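Side-chain contacts in Ton_1535 (Thermococcus onnurineus, PDB 3ZPJ), which is of unknown function but folds as an all-helical alpha-solenoid with an unusual left-handed helical turn, a form often suited to binding partners: residues T171-S174 with N175-M178; L191-N194 with Q195-A198; I199-K202 with K203-A207; N227-A230 with L231-K235. All blocks are in the same frame, centred on the assembly; numbering follows the deposited sequence.

Contact 1: T171-S174 with N175-M178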
loop_
_atom_site.group_PDB
_atom_site.type_symbol
_atom_site.label_atom_id
_atom_site.label_comp_id
_atom_site.label_asym_id
_atom_site.label_seq_id
_atom_site.Cartn_x
_atom_site.Cartn_y
_atom_site.Cartn_z
ATOM N N THR A 171 2.730 -3.548 0.301
ATOM C CA THR A 171 3.523 -3.573 -0.927
ATOM C C THR A 171 2.851 -2.797 -2.033
ATOM O O THR A 171 3.399 -2.700 -3.120
ATOM C CB THR A 171 3.807 -5.014 -1.450
ATOM O OG1 THR A 171 2.590 -5.606 -1.915
ATOM C CG2 THR A 171 4.413 -5.891 -0.349
ATOM N N LEU A 172 1.654 -2.273 -1.765
ATOM C CA LEU A 172 0.863 -1.591 -2.789
ATOM C C LEU A 172 0.829 -0.085 -2.608
ATOM O O LEU A 172 1.052 0.424 -1.509
ATOM C CB LEU A 172 -0.569 -2.120 -2.782
ATOM C CG LEU A 172 -0.692 -3.571 -3.232
ATOM C CD1 LEU A 172 -2.105 -4.092 -2.985
ATOM C CD2 LEU A 172 -0.301 -3.727 -4.698
ATOM N N PRO A 173 0.555 0.644 -3.694
ATOM C CA PRO A 173 0.289 2.073 -3.519
ATOM C C PRO A 173 -1.033 2.283 -2.767
ATOM O O PRO A 173 -1.901 1.386 -2.774
ATOM C CB PRO A 173 0.186 2.586 -4.961
ATOM C CG PRO A 173 -0.236 1.377 -5.763
ATOM C CD PRO A 173 0.498 0.232 -5.108
ATOM N N SER A 174 -1.174 3.450 -2.138
ATOM C CA SER A 174 -2.318 3.770 -1.279
ATOM C C SER A 174 -3.676 3.423 -1.891
ATOM O O SER A 174 -4.519 2.838 -1.214
ATOM C CB SER A 174 -2.317 5.255 -0.845
ATOM O OG SER A 174 -1.291 5.546 0.102
ATOM N N ASN A 175 -3.906 3.772 -3.154
ATOM C CA ASN A 175 -5.244 3.551 -3.706
ATOM C C ASN A 175 -5.557 2.062 -3.795
ATOM O O ASN A 175 -6.682 1.640 -3.571
ATOM C CB ASN A 175 -5.434 4.231 -5.063
ATOM C CG ASN A 175 -4.492 3.701 -6.108
ATOM O OD1 ASN A 175 -3.355 3.346 -5.812
ATOM N ND2 ASN A 175 -4.960 3.634 -7.338
ATOM N N GLU A 176 -4.542 1.266 -4.091
ATOM C CA GLU A 176 -4.740 -0.168 -4.175
ATOM C C GLU A 176 -4.666 -0.817 -2.802
ATOM O O GLU A 176 -5.353 -1.796 -2.548
ATOM C CB GLU A 176 -3.744 -0.786 -5.158
ATOM C CG GLU A 176 -3.966 -0.308 -6.596
ATOM C CD GLU A 176 -2.806 -0.667 -7.521
ATOM O OE1 GLU A 176 -1.807 -1.261 -7.039
ATOM O OE2 GLU A 176 -2.893 -0.351 -8.732
ATOM N N ALA A 177 -3.872 -0.239 -1.904
ATOM C CA ALA A 177 -3.640 -0.849 -0.596
ATOM C C ALA A 177 -4.846 -0.797 0.333
ATOM O O ALA A 177 -5.001 -1.642 1.222
ATOM C CB ALA A 177 -2.427 -0.212 0.080
ATOM N N MET A 178 -5.714 0.183 0.113
ATOM C CA MET A 178 -6.774 0.476 1.070
ATOM C C MET A 178 -7.693 -0.723 1.373
ATOM O O MET A 178 -7.962 -1.023 2.532
ATOM C CB MET A 178 -7.587 1.722 0.641
ATOM C CG MET A 178 -8.212 2.456 1.832
ATOM S SD MET A 178 -6.977 3.304 2.881
ATOM C CE MET A 178 -6.421 4.502 1.659
#
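Glu176 runs extended back along the first turn of helix 174-190, and Glu176 OE1 settles 3.3 Å from CG of the Pro173 ring. Leu172 crosses it at about a right angle, with Leu172 CD2 3.7 Å from Glu176 OE1. Leu172 CB also meets Ala177 CB at 3.9 Å, and Ala177 N donates to Pro173 O at 2.7 Å. Glu176 N adds a weak bond to Pro173 O at 3.0 Å, so this carbonyl is gripped twice. The buried Ser174 OG is hydrogen-bonded to the carbonyl oxygens of Ala207 and Val210, tying the helix start to the end of helix 194-209 and the loop beyond. Ser174 O accepts a weak bond from Met178 N, and the thioether chain, bent at chi2 (70°) and chi3 (65°), brings Met178 CE to 3.8 Å from Ser174 O. A glycine in place of Glu176 takes away the carboxylate, and would probably leave the Pro173 ring and the Leu172 methyl without their neighbour and the helix start without a charge that may suit its dipole. Proline at the N-cap, followed by a first turn bonded to its carbonyl, makes this a helix N-terminus at an interhelical turn of the alpha-solenoid.

Contact 2: L191-N194 with Q195-A198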
loop_
_atom_site.group_PDB
_atom_site.type_symbol
_atom_site.label_atom_id
_atom_site.label_comp_id
_atom_site.label_asym_id
_atom_site.label_seq_id
_atom_site.Cartn_x
_atom_site.Cartn_y
_atom_site.Cartn_z
ATOM N N LEU A 191 -11.245 -10.493 15.938
ATOM C CA LEU A 191 -10.563 -11.624 16.563
ATOM C C LEU A 191 -9.717 -11.241 17.778
ATOM O O LEU A 191 -8.962 -12.068 18.301
ATOM C CB LEU A 191 -9.716 -12.372 15.540
ATOM C CG LEU A 191 -10.527 -13.177 14.540
ATOM C CD1 LEU A 191 -9.567 -13.989 13.720
ATOM C CD2 LEU A 191 -11.500 -14.089 15.279
ATOM N N HIS A 192 -9.824 -9.984 18.199
ATOM C CA HIS A 192 -9.261 -9.562 19.482
ATOM C C HIS A 192 -7.732 -9.560 19.580
ATOM O O HIS A 192 -7.178 -9.863 20.638
ATOM C CB HIS A 192 -9.880 -10.390 20.605
ATOM C CG HIS A 192 -11.363 -10.510 20.482
ATOM N ND1 HIS A 192 -12.033 -11.707 20.608
ATOM C CD2 HIS A 192 -12.305 -9.581 20.186
ATOM C CE1 HIS A 192 -13.325 -11.508 20.424
ATOM N NE2 HIS A 192 -13.513 -10.226 20.168
ATOM N N VAL A 193 -7.051 -9.228 18.485
ATOM C CA VAL A 193 -5.631 -8.916 18.590
ATOM C C VAL A 193 -5.425 -7.390 18.473
ATOM O O VAL A 193 -5.150 -6.850 17.405
ATOM C CB VAL A 193 -4.797 -9.723 17.595
ATOM C CG1 VAL A 193 -4.698 -11.172 18.078
ATOM C CG2 VAL A 193 -5.436 -9.663 16.208
ATOM N N ASN A 194 -5.571 -6.705 19.599
ATOM C CA ASN A 194 -5.637 -5.244 19.580
ATOM C C ASN A 194 -4.357 -4.531 19.152
ATOM O O ASN A 194 -4.429 -3.455 18.577
ATOM C CB ASN A 194 -6.112 -4.727 20.929
ATOM C CG ASN A 194 -7.420 -3.975 20.821
ATOM O OD1 ASN A 194 -8.090 -4.021 19.790
ATOM N ND2 ASN A 194 -7.790 -3.277 21.885
ATOM N N GLN A 195 -3.194 -5.140 19.412
ATOM C CA GLN A 195 -1.914 -4.532 19.031
ATOM C C GLN A 195 -1.794 -4.450 17.541
ATOM O O GLN A 195 -1.357 -3.434 16.986
ATOM C CB GLN A 195 -0.708 -5.265 19.627
ATOM C CG GLN A 195 -0.628 -5.055 21.122
ATOM C CD GLN A 195 0.650 -5.616 21.742
ATOM O OE1 GLN A 195 1.648 -5.822 21.055
ATOM N NE2 GLN A 195 0.626 -5.830 23.051
ATOM N N ARG A 196 -2.211 -5.518 16.895
ATOM C CA ARG A 196 -2.208 -5.565 15.462
ATOM C C ARG A 196 -3.288 -4.693 14.841
ATOM O O ARG A 196 -3.066 -4.074 13.800
ATOM C CB ARG A 196 -2.361 -7.004 14.995
ATOM C CG ARG A 196 -1.091 -7.803 15.116
ATOM C CD ARG A 196 -1.235 -9.113 14.311
ATOM N NE ARG A 196 -1.480 -10.209 15.222
ATOM C CZ ARG A 196 -1.755 -11.459 14.853
ATOM N NH1 ARG A 196 -1.824 -11.796 13.565
ATOM N NH2 ARG A 196 -1.953 -12.364 15.785
ATOM N N ALA A 197 -4.467 -4.660 15.447
ATOM C CA ALA A 197 -5.505 -3.785 14.926
ATOM C C ALA A 197 -5.023 -2.308 14.932
ATOM O O ALA A 197 -5.267 -1.574 13.977
ATOM C CB ALA A 197 -6.802 -3.950 15.715
ATOM N N ALA A 198 -4.303 -1.907 15.982
ATOM C CA ALA A 198 -3.884 -0.500 16.146
ATOM C C ALA A 198 -2.927 -0.090 15.009
ATOM O O ALA A 198 -3.140 0.905 14.322
ATOM C CB ALA A 198 -3.236 -0.304 17.509
#
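The guanidinium of Arg196 has Val193 over one face: Val193 CG2 sits 4.0 Å above the plane of the Arg196 group, displaced toward its rim. The second methyl approaches the end of the group, Val193 CG1 lying 3.8 Å from Arg196 NH2, while Val193 CB is 4.1 Å from Arg196 NE. Both methyls lie on the same face, CG2 on the NE side and CG1 near NH2, and NH1 is taken by a salt bridge to Asp163 of helix 151-170. This is the N-terminal turn of helix 194-209, where the alpha-solenoid chain reverses after helix 174-190, with Val193 as N-cap.

Arg196 gets there by leaving its helix with CG beside the backbone N and then bending at chi3 (-103°), which swings the guanidinium back toward the residue that precedes the helix. The valine surface and the Asp163 charge together are likely to limit rotation of the group. Phe188 of helix 174-190 touches both Val193 and Arg196, and it packs with Phe185 against Ala197, so the small Ala197 faces the preceding helix.

The backbone is closed by two successive i-to-i+4 bonds. Ala197 N donates to Val193 O at 3.0 Å, with an N-H...O angle of 161°. Ala198 N donates a hydrogen bond to Asn194 O, also at 3.0 Å. Beside that second bond, the methyl carbon Ala198 CB comes to 3.5 Å from Asn194 O.

Contact 3: I199-K202 with K203-A207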
loop_
_atom_site.group_PDB
_atom_site.type_symbol
_atom_site.label_atom_id
_atom_site.label_comp_id
_atom_site.label_asym_id
_atom_site.label_seq_id
_atom_site.Cartn_x
_atom_site.Cartn_y
_atom_site.Cartn_z
ATOM N N ILE A 199 -1.915 -0.914 14.766
ATOM C CA ILE A 199 -0.966 -0.661 13.694
ATOM C C ILE A 199 -1.656 -0.530 12.331
ATOM O O ILE A 199 -1.339 0.375 11.546
ATOM C CB ILE A 199 0.112 -1.765 13.655
ATOM C CG1 ILE A 199 0.964 -1.719 14.924
ATOM C CG2 ILE A 199 0.989 -1.631 12.436
ATOM C CD1 ILE A 199 1.665 -0.398 15.109
ATOM N N VAL A 200 -2.615 -1.410 12.049
ATOM C CA VAL A 200 -3.285 -1.337 10.763
ATOM C C VAL A 200 -4.186 -0.102 10.679
ATOM O O VAL A 200 -4.326 0.496 9.617
ATOM C CB VAL A 200 -4.092 -2.617 10.417
ATOM C CG1 VAL A 200 -4.851 -2.433 9.083
ATOM C CG2 VAL A 200 -3.178 -3.808 10.317
ATOM N N GLU A 201 -4.835 0.240 11.786
ATOM C CA GLU A 201 -5.623 1.454 11.832
ATOM C C GLU A 201 -4.713 2.652 11.463
ATOM O O GLU A 201 -5.074 3.483 10.639
ATOM C CB GLU A 201 -6.232 1.605 13.226
ATOM C CG GLU A 201 -6.893 2.941 13.537
ATOM C CD GLU A 201 -7.614 2.896 14.886
ATOM O OE1 GLU A 201 -7.743 1.786 15.450
ATOM O OE2 GLU A 201 -8.051 3.951 15.386
ATOM N N LYS A 202 -3.517 2.683 12.047
ATOM C CA LYS A 202 -2.534 3.711 11.737
ATOM C C LYS A 202 -2.090 3.662 10.267
ATOM O O LYS A 202 -1.960 4.704 9.637
ATOM C CB LYS A 202 -1.341 3.613 12.692
ATOM C CG LYS A 202 -0.341 4.724 12.546
ATOM C CD LYS A 202 0.680 4.660 13.652
ATOM C CE LYS A 202 1.893 5.496 13.333
ATOM N NZ LYS A 202 2.994 5.216 14.297
ATOM N N LYS A 203 -1.902 2.469 9.703
ATOM C CA LYS A 203 -1.512 2.383 8.279
ATOM C C LYS A 203 -2.625 2.884 7.352
ATOM O O LYS A 203 -2.380 3.279 6.206
ATOM C CB LYS A 203 -1.086 0.957 7.889
ATOM C CG LYS A 203 0.186 0.475 8.586
ATOM C CD LYS A 203 0.547 -0.944 8.191
ATOM C CE LYS A 203 1.937 -1.358 8.658
ATOM N NZ LYS A 203 2.178 -2.848 8.503
ATOM N N ILE A 204 -3.855 2.872 7.851
ATOM C CA ILE A 204 -4.980 3.364 7.061
ATOM C C ILE A 204 -5.032 4.895 7.065
ATOM O O ILE A 204 -5.247 5.507 6.012
ATOM C CB ILE A 204 -6.306 2.777 7.556
ATOM C CG1 ILE A 204 -6.376 1.284 7.199
ATOM C CG2 ILE A 204 -7.479 3.535 6.941
ATOM C CD1 ILE A 204 -7.494 0.514 7.916
ATOM N N GLU A 205 -4.806 5.517 8.227
ATOM C CA GLU A 205 -4.745 6.988 8.278
ATOM C C GLU A 205 -3.587 7.453 7.407
ATOM O O GLU A 205 -3.700 8.419 6.677
ATOM C CB GLU A 205 -4.519 7.522 9.694
ATOM C CG GLU A 205 -5.573 7.178 10.729
ATOM C CD GLU A 205 -5.230 7.761 12.110
ATOM O OE1 GLU A 205 -4.754 8.919 12.169
ATOM O OE2 GLU A 205 -5.413 7.055 13.129
ATOM N N LEU A 206 -2.471 6.741 7.486
ATOM C CA LEU A 206 -1.309 7.093 6.703
ATOM C C LEU A 206 -1.613 6.937 5.215
ATOM O O LEU A 206 -1.410 7.865 4.448
ATOM C CB LEU A 206 -0.099 6.256 7.127
ATOM C CG LEU A 206 1.164 6.337 6.265
ATOM C CD1 LEU A 206 1.568 7.766 5.964
ATOM C CD2 LEU A 206 2.295 5.633 7.007
ATOM N N ALA A 207 -2.120 5.779 4.802
ATOM C CA ALA A 207 -2.440 5.614 3.391
ATOM C C ALA A 207 -3.438 6.682 2.916
ATOM O O ALA A 207 -3.344 7.162 1.792
ATOM C CB ALA A 207 -2.981 4.212 3.099
#
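Glu201 O is gripped by two backbone donors of the next turn. Glu205 N makes the straighter bond to Glu201 O, 3.2 Å with an N-H...O angle of 159°, while Ile204 N adds a weak one at 3.1 Å. Ile204 N is itself divided, since it also donates to Val200 O; one amide therefore serves two carbonyls, and one carbonyl two amides. The shortest bond of the turn, Lys203 N to Ile199 O at 2.8 Å, and the bond from Leu206 N to Lys202 O continue the regular pattern of the middle of helix 194-209.

Two side-chain pairs follow the same spacing. Lys203 is extended beyond CG, and its aliphatic stem runs back past Ile199, with Lys203 CG 3.3 Å from Ile199 O and Lys203 CE 3.9 Å from the branch methyl Ile199 CG2. On a neighbouring face of the helix, Val200 holds CG1 anti to its backbone N (chi1 176°), which brings Val200 CG1 to 4.1 Å from Ile204 CD1. Phe185 and Phe188 of helix 174-190 touch Val200, and Tyr181 touches Ile204; Leu206 turns instead to Leu222 and Leu223 of helix 216-223.

Lys203 NZ ends in salt bridges to Glu166 and Asp170 of helix 151-170. The carboxylates of Glu201 and Glu205 are less favourably placed, with OE2 of Glu201 4.7 Å from OE2 of Glu205. The lysine, with an apolar stem along Ile199 and two acidic partners at NZ, ties this helix to helix 151-170, whereas the two glutamates probably repel each other mildly.

Contact 4: N227-A230 with L231-K235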
loop_
_atom_site.group_PDB
_atom_site.type_symbol
_atom_site.label_atom_id
_atom_site.label_comp_id
_atom_site.label_asym_id
_atom_site.label_seq_id
_atom_site.Cartn_x
_atom_site.Cartn_y
_atom_site.Cartn_z
ATOM N N ASN A 227 11.372 10.782 7.796
ATOM C CA ASN A 227 10.673 11.754 6.974
ATOM C C ASN A 227 11.499 12.334 5.824
ATOM O O ASN A 227 11.006 12.502 4.703
ATOM C CB ASN A 227 10.088 12.851 7.862
ATOM C CG ASN A 227 9.020 12.316 8.778
ATOM O OD1 ASN A 227 8.182 11.536 8.344
ATOM N ND2 ASN A 227 9.083 12.667 10.066
ATOM N N HIS A 228 12.759 12.619 6.103
ATOM C CA HIS A 228 13.609 13.257 5.121
ATOM C C HIS A 228 13.880 12.283 3.987
ATOM O O HIS A 228 13.966 12.671 2.823
ATOM C CB HIS A 228 14.880 13.781 5.786
ATOM C CG HIS A 228 14.619 14.885 6.769
ATOM N ND1 HIS A 228 13.687 15.879 6.540
ATOM C CD2 HIS A 228 15.147 15.143 7.990
ATOM C CE1 HIS A 228 13.659 16.703 7.571
ATOM N NE2 HIS A 228 14.534 16.279 8.466
ATOM N N TYR A 229 13.954 11.005 4.329
ATOM C CA TYR A 229 14.136 9.972 3.317
ATOM C C TYR A 229 12.942 9.898 2.345
ATOM O O TYR A 229 13.117 9.790 1.133
ATOM C CB TYR A 229 14.392 8.619 3.985
ATOM C CG TYR A 229 14.624 7.497 3.006
ATOM C CD1 TYR A 229 15.826 7.384 2.315
ATOM C CD2 TYR A 229 13.644 6.560 2.765
ATOM C CE1 TYR A 229 16.041 6.362 1.408
ATOM C CE2 TYR A 229 13.848 5.535 1.864
ATOM C CZ TYR A 229 15.048 5.438 1.188
ATOM O OH TYR A 229 15.235 4.405 0.294
ATOM N N ALA A 230 11.733 9.976 2.883
ATOM C CA ALA A 230 10.516 9.937 2.073
ATOM C C ALA A 230 10.378 11.209 1.219
ATOM O O ALA A 230 10.037 11.158 0.040
ATOM C CB ALA A 230 9.302 9.780 2.972
ATOM N N LEU A 231 10.634 12.351 1.837
ATOM C CA LEU A 231 10.639 13.614 1.123
ATOM C C LEU A 231 11.637 13.564 -0.020
ATOM O O LEU A 231 11.367 14.064 -1.112
ATOM C CB LEU A 231 10.996 14.727 2.085
ATOM C CG LEU A 231 9.813 15.051 2.980
ATOM C CD1 LEU A 231 10.228 16.073 4.027
ATOM C CD2 LEU A 231 8.653 15.564 2.120
ATOM N N ALA A 232 12.782 12.937 0.234
ATOM C CA ALA A 232 13.808 12.782 -0.788
ATOM C C ALA A 232 13.269 12.002 -1.980
ATOM O O ALA A 232 13.514 12.376 -3.123
ATOM C CB ALA A 232 15.041 12.106 -0.218
ATOM N N ILE A 233 12.523 10.929 -1.719
ATOM C CA ILE A 233 11.974 10.133 -2.813
ATOM C C ILE A 233 11.003 10.958 -3.630
ATOM O O ILE A 233 11.006 10.910 -4.862
ATOM C CB ILE A 233 11.246 8.880 -2.305
ATOM C CG1 ILE A 233 12.228 7.976 -1.555
ATOM C CG2 ILE A 233 10.621 8.142 -3.462
ATOM C CD1 ILE A 233 11.550 6.893 -0.724
ATOM N N ILE A 234 10.186 11.733 -2.927
ATOM C CA ILE A 234 9.205 12.599 -3.567
ATOM C C ILE A 234 9.841 13.625 -4.532
ATOM O O ILE A 234 9.323 13.833 -5.629
ATOM C CB ILE A 234 8.287 13.260 -2.516
ATOM C CG1 ILE A 234 7.522 12.180 -1.749
ATOM C CG2 ILE A 234 7.311 14.205 -3.176
ATOM C CD1 ILE A 234 6.739 12.704 -0.577
ATOM N N LYS A 235 10.973 14.220 -4.148
ATOM C CA LYS A 235 11.689 15.141 -5.038
ATOM C C LYS A 235 12.240 14.422 -6.264
ATOM O O LYS A 235 12.275 14.976 -7.358
ATOM C CB LYS A 235 12.865 15.794 -4.323
ATOM C CG LYS A 235 12.506 16.849 -3.317
ATOM C CD LYS A 235 13.782 17.515 -2.807
ATOM C CE LYS A 235 13.503 18.465 -1.652
ATOM N NZ LYS A 235 12.900 17.794 -0.458
#
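Leu231 N donates to Asn227 O, 2.9 Å away with an N-H...O angle of 172°, and so begins the run of bonds that defines the first turns of helix 227-237 in the alpha-solenoid. The other three carbonyls of 227-230 are satisfied in the same way. His228 O accepts from Ala232 N at 2.9 Å, Tyr229 O from Ile233 N at 3.1 Å, and Ala230 O from Ile234 N at 3.0 Å.

Aliphatic carbons shield these acceptors. Leu231 CG lies 3.3 Å from Asn227 O, and the CG1 atoms of Ile233 and Ile234 pack over the oxygens of Tyr229 and Ala230, respectively. Leu231 and Ile234 face Val250 of helix 240-256, while Ala230 rests on Ala221 and Leu222 of helix 216-223.

On the more exposed side, Tyr229 extends its ring mainly outward from the helix, CG lying anti to the backbone N (chi1 -179°), and Ile233 CD1 approaches the ring obliquely, 3.7 Å from Tyr229 CE2. An alanine at Ile233 would remove this methyl, and the tyrosine ring is likely to be freer to turn, with Tyr229 O less shielded. Leu231 CD1 comes up to the edge of the His228 imidazole, near its plane, 4.3 Å from His228 ND1.

Overall arrangement
The contacts come in series along the chain, in the order 1, 2, 3, 4. Contact 1 starts helix 174-190, contact 2 starts helix 194-209, contact 3 continues that same helix with its centre 13 Å from that of contact 2, and contact 4 opens helix 227-237. Contacts 1 and 3 have centres 11 Å apart and touch, Met178 CE packing on Ala207 CB at 3.7 Å, because the successive helices lie side by side. Contact 4 touches none of the others: its nearest atoms lie about 8 Å from contact 3, 11 Å from contact 1 and 17 Å from contact 2. Three contacts thus mark the start of a helix and contact 3 the body of one, along the alpha-solenoid.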